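Local coordinates for uncharacterized protein (Bacteroides vulgatus, PDB 4FMR) that probably binds DNA, pairing an HU/IHF-like DNA-binding region with a region of immunoglobulin-like fold whose role the structure alone does not show, at the interface of chains A and B. Sequence-based numbering; all coordinates share one arbitrary frame. Chains: chain A/B, uncharacterized hypothetical protein.

Contact 1: the interface of chains A and B. Residues chain A 61, 65-66, 69, 75, 77, 80; chain B 38, 79-80, 112.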
HETATM    1  N   MSE A  61       6.974   3.763 -18.770  1.00 33.80           N
HETATM    2  CA  MSE A  61       5.890   3.101 -18.057  0.70 34.68           C
HETATM    3  C   MSE A  61       5.511   3.882 -16.774  1.00 36.53           C
HETATM    4  O   MSE A  61       4.332   4.002 -16.468  1.00 34.79           O
HETATM    5  CB  MSE A  61       6.293   1.662 -17.717  0.70 37.68           C
HETATM    6  CG  MSE A  61       5.134   0.821 -17.215  0.70 46.52           C
HETATM    7 SE   MSE A  61       5.744  -0.648 -16.122  0.53 56.49          SE
HETATM    8  CE  MSE A  61       6.560   0.422 -14.631  0.70 52.81           C
ATOM      9  N   VAL A  65       1.757   5.511 -15.953  1.00 33.20           N
ATOM     10  CA  VAL A  65       1.049   5.094 -14.740  1.00 32.20           C
ATOM     11  C   VAL A  65       0.800   6.308 -13.822  1.00 34.94           C
ATOM     12  O   VAL A  65      -0.335   6.469 -13.367  1.00 33.50           O
ATOM     13  CB  VAL A  65       1.777   3.947 -14.007  1.00 35.09           C
ATOM     14  CG1 VAL A  65       1.155   3.673 -12.632  1.00 33.98           C
ATOM     15  CG2 VAL A  65       1.756   2.677 -14.861  1.00 35.24           C
ATOM     16  N   ALA A  66       1.824   7.187 -13.610  1.00 31.86           N
ATOM     17  CA  ALA A  66       1.671   8.401 -12.793  1.00 30.87           C
ATOM     18  C   ALA A  66       0.571   9.280 -13.360  1.00 35.37           C
ATOM     19  O   ALA A  66      -0.315   9.699 -12.608  1.00 35.04           O
ATOM     20  CB  ALA A  66       2.986   9.186 -12.695  1.00 30.52           C
ATOM     21  N   LEU A  69      -2.980   7.647 -12.776  1.00 28.93           N
ATOM     22  CA  LEU A  69      -3.395   7.791 -11.386  1.00 28.48           C
ATOM     23  C   LEU A  69      -3.776   9.224 -11.040  1.00 35.33           C
ATOM     24  O   LEU A  69      -4.752   9.439 -10.305  1.00 34.85           O
ATOM     25  CB  LEU A  69      -2.255   7.305 -10.449  1.00 26.81           C
ATOM     26  CG  LEU A  69      -2.011   5.795 -10.492  1.00 28.97           C
ATOM     27  CD1 LEU A  69      -0.667   5.426  -9.879  1.00 27.72           C
ATOM     28  CD2 LEU A  69      -3.153   5.047  -9.824  1.00 27.35           C
ATOM     29  N   VAL A  75      -5.188   1.767 -11.591  1.00 31.59           N
ATOM     30  CA  VAL A  75      -4.224   1.119 -12.466  1.00 31.29           C
ATOM     31  C   VAL A  75      -3.914  -0.267 -11.958  1.00 34.68           C
ATOM     32  O   VAL A  75      -3.499  -0.410 -10.813  1.00 32.96           O
ATOM     33  CB  VAL A  75      -2.936   1.966 -12.600  1.00 33.92           C
ATOM     34  CG1 VAL A  75      -1.865   1.231 -13.419  1.00 33.24           C
ATOM     35  CG2 VAL A  75      -3.249   3.335 -13.204  1.00 33.79           C
ATOM     36  N   THR A  77      -1.454  -3.571 -12.680  1.00 37.87           N
ATOM     37  CA  THR A  77      -0.339  -4.280 -13.348  1.00 37.72           C
ATOM     38  C   THR A  77      -0.304  -5.704 -12.749  1.00 43.14           C
ATOM     39  O   THR A  77      -1.130  -6.053 -11.906  1.00 43.56           O
ATOM     40  CB  THR A  77       0.998  -3.502 -13.170  1.00 39.62           C
ATOM     41  OG1 THR A  77       1.461  -3.637 -11.817  1.00 36.59           O
ATOM     42  CG2 THR A  77       0.879  -2.014 -13.528  1.00 33.19           C
ATOM     43  N   PHE A  80       0.923  -4.684  -8.974  1.00 32.21           N
ATOM     44  CA  PHE A  80       0.080  -3.936  -8.053  1.00 31.83           C
ATOM     45  C   PHE A  80      -1.167  -3.380  -8.704  1.00 34.01           C
ATOM     46  O   PHE A  80      -1.304  -3.328  -9.922  1.00 33.08           O
ATOM     47  CB  PHE A  80       0.879  -2.753  -7.445  1.00 33.77           C
ATOM     48  CG  PHE A  80       1.331  -1.714  -8.454  1.00 36.86           C
ATOM     49  CD1 PHE A  80       0.465  -0.702  -8.877  1.00 42.06           C
ATOM     50  CD2 PHE A  80       2.620  -1.742  -8.976  1.00 38.45           C
ATOM     51  CE1 PHE A  80       0.867   0.230  -9.843  1.00 43.96           C
ATOM     52  CE2 PHE A  80       3.036  -0.792  -9.921  1.00 42.27           C
ATOM     53  CZ  PHE A  80       2.153   0.178 -10.362  1.00 42.33           C
TER
ATOM     54  N   ILE B  38      -1.589   0.375 -20.734  1.00 31.05           N
ATOM     55  CA  ILE B  38      -0.307   0.965 -20.341  1.00 29.07           C
ATOM     56  C   ILE B  38       0.657   0.851 -21.507  1.00 32.36           C
ATOM     57  O   ILE B  38       1.217   1.853 -21.904  1.00 33.64           O
ATOM     58  CB  ILE B  38       0.263   0.320 -19.043  1.00 30.48           C
ATOM     59  CG1 ILE B  38      -0.601   0.687 -17.828  1.00 28.30           C
ATOM     60  CG2 ILE B  38       1.754   0.704 -18.819  1.00 31.36           C
ATOM     61  CD1 ILE B  38      -0.350  -0.137 -16.590  1.00 31.14           C
ATOM     62  N   LEU B  79       7.711   4.177  -8.916  1.00 34.96           N
ATOM     63  CA  LEU B  79       6.288   4.075  -8.625  1.00 33.49           C
ATOM     64  C   LEU B  79       5.989   3.589  -7.224  1.00 36.41           C
ATOM     65  O   LEU B  79       4.937   3.934  -6.699  1.00 38.43           O
ATOM     66  CB  LEU B  79       5.588   3.121  -9.620  1.00 32.66           C
ATOM     67  CG  LEU B  79       5.442   3.603 -11.063  1.00 35.43           C
ATOM     68  CD1 LEU B  79       4.703   2.588 -11.871  1.00 33.65           C
ATOM     69  CD2 LEU B  79       4.718   4.963 -11.143  1.00 34.81           C
ATOM     70  N   PHE B  80       6.830   2.745  -6.640  1.00 31.25           N
ATOM     71  CA  PHE B  80       6.533   2.181  -5.321  1.00 30.06           C
ATOM     72  C   PHE B  80       7.756   1.665  -4.593  1.00 32.97           C
ATOM     73  O   PHE B  80       8.764   1.343  -5.205  1.00 32.05           O
ATOM     74  CB  PHE B  80       5.538   0.986  -5.452  1.00 31.57           C
ATOM     75  CG  PHE B  80       6.061  -0.200  -6.240  1.00 33.77           C
ATOM     76  CD1 PHE B  80       6.881  -1.156  -5.635  1.00 37.24           C
ATOM     77  CD2 PHE B  80       5.797  -0.322  -7.601  1.00 36.20           C
ATOM     78  CE1 PHE B  80       7.468  -2.176  -6.386  1.00 38.85           C
ATOM     79  CE2 PHE B  80       6.327  -1.387  -8.340  1.00 40.08           C
ATOM     80  CZ  PHE B  80       7.172  -2.297  -7.729  1.00 39.23           C
ATOM     81  N   LEU B 112       5.450   9.059  -8.149  1.00 33.21           N
ATOM     82  CA  LEU B 112       4.088   9.373  -7.760  1.00 31.79           C
ATOM     83  C   LEU B 112       4.051  10.599  -6.882  1.00 37.01           C
ATOM     84  O   LEU B 112       3.198  11.460  -7.110  1.00 38.85           O
ATOM     85  CB  LEU B 112       3.398   8.186  -7.075  1.00 30.43           C
ATOM     86  CG  LEU B 112       3.143   6.980  -8.011  1.00 32.56           C
ATOM     87  CD1 LEU B 112       2.427   5.856  -7.272  1.00 29.75           C
ATOM     88  CD2 LEU B 112       2.406   7.407  -9.289  1.00 32.05           C
TER

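Contact 2: the interface of chains A and B. Residues chain A 81, 83, 85, 105-107; chain B 144-145, 147.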
ATOM      1  N   ARG A  81      -2.044  -2.908  -7.859  1.00 30.37           N
ATOM      2  CA  ARG A  81      -3.201  -2.115  -8.244  1.00 30.72           C
ATOM      3  C   ARG A  81      -3.090  -0.838  -7.433  1.00 33.64           C
ATOM      4  O   ARG A  81      -2.785  -0.897  -6.235  1.00 33.81           O
ATOM      5  CB  ARG A  81      -4.547  -2.860  -8.067  1.00 29.51           C
ATOM      6  CG  ARG A  81      -5.763  -2.029  -8.444  1.00 25.97           C
ATOM      7  CD  ARG A  81      -6.245  -1.216  -7.257  1.00 29.96           C
ATOM      8  NE  ARG A  81      -7.589  -0.707  -7.489  1.00 34.49           N
ATOM      9  CZ  ARG A  81      -8.306  -0.072  -6.580  1.00 38.42           C
ATOM     10  NH1 ARG A  81      -7.818   0.129  -5.361  1.00 26.71           N
ATOM     11  NH2 ARG A  81      -9.533   0.325  -6.864  1.00 30.14           N
ATOM     12  N   VAL A  83      -4.687   3.419  -6.910  1.00 29.93           N
ATOM     13  CA  VAL A  83      -5.733   4.415  -7.123  1.00 29.72           C
ATOM     14  C   VAL A  83      -5.373   5.588  -6.258  1.00 32.52           C
ATOM     15  O   VAL A  83      -4.863   5.383  -5.164  1.00 31.20           O
ATOM     16  CB  VAL A  83      -7.211   3.898  -6.883  1.00 33.24           C
ATOM     17  CG1 VAL A  83      -7.534   3.655  -5.396  1.00 32.49           C
ATOM     18  CG2 VAL A  83      -8.243   4.825  -7.516  1.00 33.06           C
ATOM     19  N   GLN A  85      -6.059   8.575  -3.670  1.00 36.46           N
ATOM     20  CA  GLN A  85      -6.854   8.720  -2.461  1.00 36.89           C
ATOM     21  C   GLN A  85      -6.640  10.094  -1.838  1.00 40.22           C
ATOM     22  O   GLN A  85      -5.648  10.768  -2.143  1.00 37.92           O
ATOM     23  CB  GLN A  85      -6.478   7.616  -1.451  1.00 37.52           C
ATOM     24  CG  GLN A  85      -6.909   6.195  -1.829  1.00 37.49           C
ATOM     25  CD  GLN A  85      -8.353   5.881  -1.537  1.00 54.74           C
ATOM     26  OE1 GLN A  85      -9.176   5.764  -2.435  1.00 50.04           O
ATOM     27  NE2 GLN A  85      -8.688   5.687  -0.280  1.00 60.77           N
ATOM     28  N   SER A 105      -2.864   4.853  -3.098  1.00 29.16           N
ATOM     29  CA  SER A 105      -2.952   3.653  -2.298  1.00 28.76           C
ATOM     30  C   SER A 105      -2.691   2.468  -3.229  1.00 34.20           C
ATOM     31  O   SER A 105      -3.279   2.374  -4.305  1.00 32.92           O
ATOM     32  CB  SER A 105      -4.309   3.583  -1.609  1.00 32.54           C
ATOM     33  OG  SER A 105      -4.376   2.471  -0.737  1.00 42.24           O
ATOM     34  N   LEU A 106      -1.727   1.615  -2.846  1.00 33.40           N
ATOM     35  CA  LEU A 106      -1.271   0.467  -3.616  1.00 33.20           C
ATOM     36  C   LEU A 106      -1.519  -0.828  -2.899  1.00 33.74           C
ATOM     37  O   LEU A 106      -1.293  -0.936  -1.693  1.00 32.78           O
ATOM     38  CB  LEU A 106       0.234   0.583  -3.917  1.00 33.70           C
ATOM     39  CG  LEU A 106       0.710   1.833  -4.651  1.00 38.56           C
ATOM     40  CD1 LEU A 106       2.177   2.011  -4.460  1.00 38.79           C
ATOM     41  CD2 LEU A 106       0.383   1.759  -6.135  1.00 41.26           C
ATOM     42  N   THR A 107      -1.988  -1.821  -3.652  1.00 30.00           N
ATOM     43  CA  THR A 107      -2.260  -3.136  -3.105  1.00 30.14           C
ATOM     44  C   THR A 107      -1.499  -4.141  -3.969  1.00 34.09           C
ATOM     45  O   THR A 107      -1.275  -3.872  -5.132  1.00 34.14           O
ATOM     46  CB  THR A 107      -3.774  -3.409  -2.983  1.00 37.05           C
ATOM     47  OG1 THR A 107      -3.938  -4.614  -2.243  1.00 39.97           O
ATOM     48  CG2 THR A 107      -4.491  -3.550  -4.356  1.00 36.11           C
TER
ATOM     49  N   THR B 144      -9.118   0.563   2.817  1.00 34.95           N
ATOM     50  CA  THR B 144     -10.244   1.457   2.524  1.00 35.60           C
ATOM     51  C   THR B 144     -10.076   2.089   1.145  1.00 38.81           C
ATOM     52  O   THR B 144     -10.703   3.093   0.866  1.00 40.83           O
ATOM     53  CB  THR B 144     -10.376   2.546   3.603  1.00 43.25           C
ATOM     54  OG1 THR B 144      -9.169   3.312   3.619  1.00 45.78           O
ATOM     55  CG2 THR B 144     -10.694   1.969   4.998  1.00 35.02           C
ATOM     56  N   ASP B 145      -9.262   1.491   0.279  1.00 34.83           N
ATOM     57  CA  ASP B 145      -9.039   2.012  -1.074  1.00 35.38           C
ATOM     58  C   ASP B 145      -9.887   1.240  -2.140  1.00 37.48           C
ATOM     59  O   ASP B 145      -9.623   1.358  -3.321  1.00 36.04           O
ATOM     60  CB  ASP B 145      -7.531   1.934  -1.416  1.00 35.83           C
ATOM     61  CG  ASP B 145      -6.915   0.544  -1.352  1.00 42.46           C
ATOM     62  OD1 ASP B 145      -7.635  -0.420  -0.976  1.00 43.28           O
ATOM     63  OD2 ASP B 145      -5.709   0.418  -1.636  1.00 44.18           O
ATOM     64  N   SER B 147      -9.949  -2.011  -2.487  1.00 32.72           N
ATOM     65  CA  SER B 147      -9.289  -3.272  -2.777  1.00 32.29           C
ATOM     66  C   SER B 147      -9.953  -4.288  -1.840  1.00 36.94           C
ATOM     67  O   SER B 147     -10.342  -3.922  -0.728  1.00 34.94           O
ATOM     68  CB  SER B 147      -7.776  -3.183  -2.599  1.00 35.80           C
ATOM     69  OG  SER B 147      -7.462  -2.963  -1.236  1.00 42.57           O
TER
HETATM   70  O   HOH W   1     -11.173   2.647  -5.665  1.00 37.87           O
HETATM   71  O   HOH W   2      -5.365   0.108  -4.245  1.00 38.65           O

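Contact 3: the interface of chains A and B. Residues chain A 69-70, 84, 86, 95, 102; chain B 6, 8, 26-27, 121.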
ATOM      1  N   LEU A  69      -2.980   7.647 -12.776  1.00 28.93           N
ATOM      2  CA  LEU A  69      -3.395   7.791 -11.386  1.00 28.48           C
ATOM      3  C   LEU A  69      -3.776   9.224 -11.040  1.00 35.33           C
ATOM      4  O   LEU A  69      -4.752   9.439 -10.305  1.00 34.85           O
ATOM      5  CB  LEU A  69      -2.255   7.305 -10.449  1.00 26.81           C
ATOM      6  CG  LEU A  69      -2.011   5.795 -10.492  1.00 28.97           C
ATOM      7  CD1 LEU A  69      -0.667   5.426  -9.879  1.00 27.72           C
ATOM      8  CD2 LEU A  69      -3.153   5.047  -9.824  1.00 27.35           C
HETATM    9  N   MSE A  70      -3.025  10.206 -11.581  1.00 32.61           N
HETATM   10  CA  MSE A  70      -3.258  11.618 -11.301  1.00 32.62           C
HETATM   11  C   MSE A  70      -4.396  12.174 -12.160  1.00 39.12           C
HETATM   12  O   MSE A  70      -4.794  13.329 -11.981  1.00 39.57           O
HETATM   13  CB  MSE A  70      -1.969  12.429 -11.485  1.00 35.16           C
HETATM   14  CG  MSE A  70      -0.933  12.163 -10.400  1.00 41.92           C
HETATM   15 SE   MSE A  70      -1.658  12.443  -8.597  0.75 50.94          SE
HETATM   16  CE  MSE A  70      -1.748  10.641  -8.005  1.00 46.60           C
ATOM     17  N   ALA A  84      -5.630   6.815  -6.744  1.00 32.25           N
ATOM     18  CA  ALA A  84      -5.463   8.042  -5.967  1.00 33.22           C
ATOM     19  C   ALA A  84      -6.501   8.108  -4.842  1.00 38.23           C
ATOM     20  O   ALA A  84      -7.669   7.746  -5.037  1.00 37.64           O
ATOM     21  CB  ALA A  84      -5.594   9.257  -6.863  1.00 35.10           C
ATOM     22  N   PHE A  86      -7.558  10.498  -0.954  1.00 38.66           N
ATOM     23  CA  PHE A  86      -7.451  11.792  -0.271  1.00 39.69           C
ATOM     24  C   PHE A  86      -7.285  11.611   1.222  1.00 47.20           C
ATOM     25  O   PHE A  86      -7.959  10.765   1.826  1.00 47.32           O
ATOM     26  CB  PHE A  86      -8.673  12.670  -0.573  1.00 41.61           C
ATOM     27  CG  PHE A  86      -8.886  12.880  -2.056  1.00 42.68           C
ATOM     28  CD1 PHE A  86      -7.976  13.624  -2.811  1.00 44.41           C
ATOM     29  CD2 PHE A  86      -9.968  12.295  -2.710  1.00 45.18           C
ATOM     30  CE1 PHE A  86      -8.160  13.798  -4.187  1.00 44.99           C
ATOM     31  CE2 PHE A  86     -10.144  12.461  -4.091  1.00 48.24           C
ATOM     32  CZ  PHE A  86      -9.243  13.223  -4.817  1.00 45.75           C
ATOM     33  N   TRP A  95     -10.825  22.315  -0.133  1.00 67.93           N
ATOM     34  CA  TRP A  95      -9.516  21.690  -0.073  1.00 65.44           C
ATOM     35  C   TRP A  95      -8.516  22.667   0.537  1.00 71.01           C
ATOM     36  O   TRP A  95      -8.345  23.766  -0.006  1.00 72.98           O
ATOM     37  CB  TRP A  95      -9.076  21.262  -1.495  1.00 62.55           C
ATOM     38  CG  TRP A  95      -7.734  20.580  -1.567  1.00 61.28           C
ATOM     39  CD1 TRP A  95      -6.515  21.172  -1.732  1.00 63.72           C
ATOM     40  CD2 TRP A  95      -7.487  19.174  -1.461  1.00 59.35           C
ATOM     41  NE1 TRP A  95      -5.521  20.221  -1.722  1.00 61.38           N
ATOM     42  CE2 TRP A  95      -6.092  18.983  -1.583  1.00 61.92           C
ATOM     43  CE3 TRP A  95      -8.310  18.052  -1.268  1.00 59.72           C
ATOM     44  CZ2 TRP A  95      -5.506  17.716  -1.541  1.00 59.60           C
ATOM     45  CZ3 TRP A  95      -7.723  16.797  -1.205  1.00 59.58           C
ATOM     46  CH2 TRP A  95      -6.338  16.639  -1.331  1.00 59.28           C
ATOM     47  N   ILE A 102      -3.108  14.424  -1.415  1.00 43.52           N
ATOM     48  CA  ILE A 102      -3.326  13.314  -2.340  1.00 41.03           C
ATOM     49  C   ILE A 102      -2.280  12.259  -2.041  1.00 41.32           C
ATOM     50  O   ILE A 102      -1.142  12.590  -1.683  1.00 40.18           O
ATOM     51  CB  ILE A 102      -3.246  13.778  -3.827  1.00 43.52           C
ATOM     52  CG1 ILE A 102      -4.153  14.970  -4.132  1.00 43.56           C
ATOM     53  CG2 ILE A 102      -3.454  12.607  -4.824  1.00 43.69           C
ATOM     54  CD1 ILE A 102      -3.672  15.772  -5.377  1.00 46.67           C
TER
ATOM     55  N   LEU B   6      -7.662  15.959 -10.444  1.00 44.58           N
ATOM     56  CA  LEU B   6      -8.480  14.937  -9.792  1.00 43.89           C
ATOM     57  C   LEU B   6      -9.842  15.568  -9.434  1.00 50.97           C
ATOM     58  O   LEU B   6      -9.880  16.701  -8.942  1.00 51.50           O
ATOM     59  CB  LEU B   6      -7.814  14.315  -8.543  1.00 42.13           C
ATOM     60  CG  LEU B   6      -6.579  13.432  -8.733  1.00 43.03           C
ATOM     61  CD1 LEU B   6      -6.011  13.032  -7.398  1.00 41.29           C
ATOM     62  CD2 LEU B   6      -6.895  12.198  -9.527  1.00 42.81           C
ATOM     63  N   ALA B   8     -13.290  15.366  -7.164  1.00 55.42           N
ATOM     64  CA  ALA B   8     -13.711  14.742  -5.911  1.00 56.40           C
ATOM     65  C   ALA B   8     -15.054  15.269  -5.386  1.00 66.86           C
ATOM     66  O   ALA B   8     -15.324  16.475  -5.422  1.00 68.63           O
ATOM     67  CB  ALA B   8     -12.647  14.949  -4.850  1.00 56.58           C
ATOM     68  N   GLN B  26     -14.152  12.062  -1.919  1.00 53.07           N
ATOM     69  CA  GLN B  26     -14.316  10.797  -2.619  1.00 51.24           C
ATOM     70  C   GLN B  26     -13.970  10.991  -4.068  1.00 51.97           C
ATOM     71  O   GLN B  26     -14.658  11.748  -4.740  1.00 51.00           O
ATOM     72  CB  GLN B  26     -15.758  10.255  -2.471  1.00 53.39           C
ATOM     73  CG  GLN B  26     -16.008   8.947  -3.243  1.00 66.46           C
ATOM     74  CD  GLN B  26     -17.455   8.676  -3.581  1.00 82.68           C
ATOM     75  OE1 GLN B  26     -18.155   9.480  -4.199  1.00 81.79           O
ATOM     76  NE2 GLN B  26     -17.886   7.469  -3.319  1.00 75.22           N
ATOM     77  N   LEU B  27     -12.931  10.281  -4.562  1.00 47.65           N
ATOM     78  CA  LEU B  27     -12.517  10.370  -5.961  1.00 46.92           C
ATOM     79  C   LEU B  27     -13.620   9.893  -6.885  1.00 51.26           C
ATOM     80  O   LEU B  27     -14.261   8.885  -6.617  1.00 49.76           O
ATOM     81  CB  LEU B  27     -11.223   9.554  -6.230  1.00 45.42           C
ATOM     82  CG  LEU B  27     -10.670   9.507  -7.696  1.00 48.34           C
ATOM     83  CD1 LEU B  27     -10.149  10.862  -8.153  1.00 47.50           C
ATOM     84  CD2 LEU B  27      -9.585   8.438  -7.852  1.00 47.83           C
ATOM     85  N   VAL B 121      -6.900  19.374  -7.058  1.00 51.10           N
ATOM     86  CA  VAL B 121      -8.165  18.704  -6.749  1.00 51.96           C
ATOM     87  C   VAL B 121      -9.304  19.672  -7.085  1.00 62.95           C
ATOM     88  O   VAL B 121      -9.343  20.798  -6.564  1.00 64.19           O
ATOM     89  CB  VAL B 121      -8.259  18.182  -5.284  1.00 54.21           C
ATOM     90  CG1 VAL B 121      -9.576  17.433  -5.049  1.00 53.49           C
ATOM     91  CG2 VAL B 121      -7.071  17.297  -4.936  1.00 52.17           C
TER

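Contact 1: the interface of chains A and B
A:Phe80 and B:Phe80 meet in an apolar, two-fold symmetric core that packs the two copies of the protein together. The CD2-CE2 edges of the rings are their closest parts, A:Phe80 CE2 lying 3.6 Å from B:Phe80 CD2. With the planes turned 64° apart the pair is edge-to-face; a flat ring can offer its edge to its twin while its tip reaches B:Leu79. In A:Phe80, CG stands between the backbone N and the carbonyl carbon (chi1 63°), a crowded position that turns the CD2-CE2 edge to its twin; B:Phe80 does the same. A:Phe80 N donates to the hydroxyl A:Thr77 OG1 at 3.1 Å, and this oxygen also sits above a face of the ring, near its rim.

B:Leu79 is the wedge. Its CD1 methyl lies 3.8 Å from A:Val65 CG1 on helix 51-69 and touches the ring tip, CZ, of A:Phe80. B:Leu112 CD2 lies 3.7 Å from A:Leu69 CD1 and also packs on the backbone of A:Ala66, where the small side chain probably lets helices 51-69 and 110-117 approach. B:Ile38 uses both branches: CG2 reaches CG of the selenomethionine A:Met61 at 3.7 Å, while CD1 fits among methyls of A:Val65, A:Val75 and A:Thr77.

An alanine in place of A:Phe80, present in both copies, would probably abolish the ring-to-ring contact and open a gap beside B:Leu79 CD1. The site supplies a hydrophobic core for what is likely to be the HU-like dimer.

Contact 2: the interface of chains A and B
The loop of chain B carrying B:Thr144 and B:Asp145, with the start of strand 147-149, lies against strands 80-87 and 101-108 of chain A, where B:Asp145 meets A:Arg81 and A:Ser105. A:Arg81 uses its long chain, bent at chi2 (-88°), to bring NH1 to the backbone oxygen B:Asp145 O at 3.0 Å. The bond is nearly straight, 172° at the hydrogen; it runs in the guanidinium plane but reaches the carbonyl from above its own plane.

The carboxylate divides its work. OD2 accepts from the hydroxyl A:Ser105 OG at 2.6 Å, met from above the carboxylate plane, and a serine is short enough to let the acid approach the strand. OD1 turns back to its own chain, accepting from B:Ser147 OG on the syn side at 2.6 Å and from B:Ser147 N; this grip would limit rotation of the carboxylate. A:Arg81 NH1 is 4.3 Å from B:Asp145 OD2, so charge attraction probably acts without a direct pair. Water 2 bridges them, 2.7 Å from B:Asp145 OD2, and also binds A:Ser105 O. Water 1 links A:Arg81 NH2 to B:Asp145 O.

Beside this polar core, A:Thr107 CG2 packs on B:Ser147 CB at 3.7 Å, and the amide of A:Gln85 lies across B:Asp145 near its CA. The site thus docks a loop of the Ig-like DUF4469 region of one chain onto paired strands of the DNA-binding region of the other.

Contact 3: the interface of chains A and B
B:Val121, A:Phe86 and B:Leu6 bury the most surface, in a largely apolar join that also packs on backbone atoms. B:Val121 lays its CG2 methyl over the six-membered ring of A:Trp95, 3.6 Å from the ring centroid, in a CH-pi contact; the broad indole face suits a compact branched side chain. The same methyl meets A:Phe86 CE1 at 3.7 Å, tip to tip, and touches the end of A:Ile102. With CG1 anti to the backbone N (chi1 -177°), the valine turns both methyls to chain A.

A:Phe86 sets its ring edge-on over two adjacent strands of chain B, CE2 leading. CE2 lies 3.6 Å from B:Ala8 CB, a methyl small enough to admit the ring, and the ring edge faces the backbone N of B:Leu27 in plane.

B:Leu6 runs past that ring in the opposite direction. Its two methyls part: CD1 reaches A:Ile102 CG2 at 3.7 Å and the methyl of A:Ala84, while CD2 packs on the backbone oxygens of A:Leu69 and A:Met70. B:Leu27 CD2 adds a contact to A:Ala84 O at 3.5 Å.

Strands 80-87 and 101-108, the end of helix 51-69 and the A:Trp95 loop of chain A meet strands 4-12, 23-27 and 119-126 of chain B, all within the DNA-binding, not the Ig-like, regions.

Contact 2 lies about 12 Å from both contact 1 and contact 3, measured between centres of C-alpha atoms, and contacts 1 and 3 are about 15 Å apart. Strand 80-87 of chain A runs through all three: odd residues 81, 83 and 85 serve contact 2, even residues 80 contact 1, and 84 and 86 contact 3. Strand 101-108 joins contacts 2 and 3; A:Leu69 joins contacts 1 and 3, by a methyl in one and its backbone oxygen in the other. All are parts of one two-fold symmetric interface, consistent with an HU-like intertwined dimer, though the deposited assembly alone does not prove it in solution.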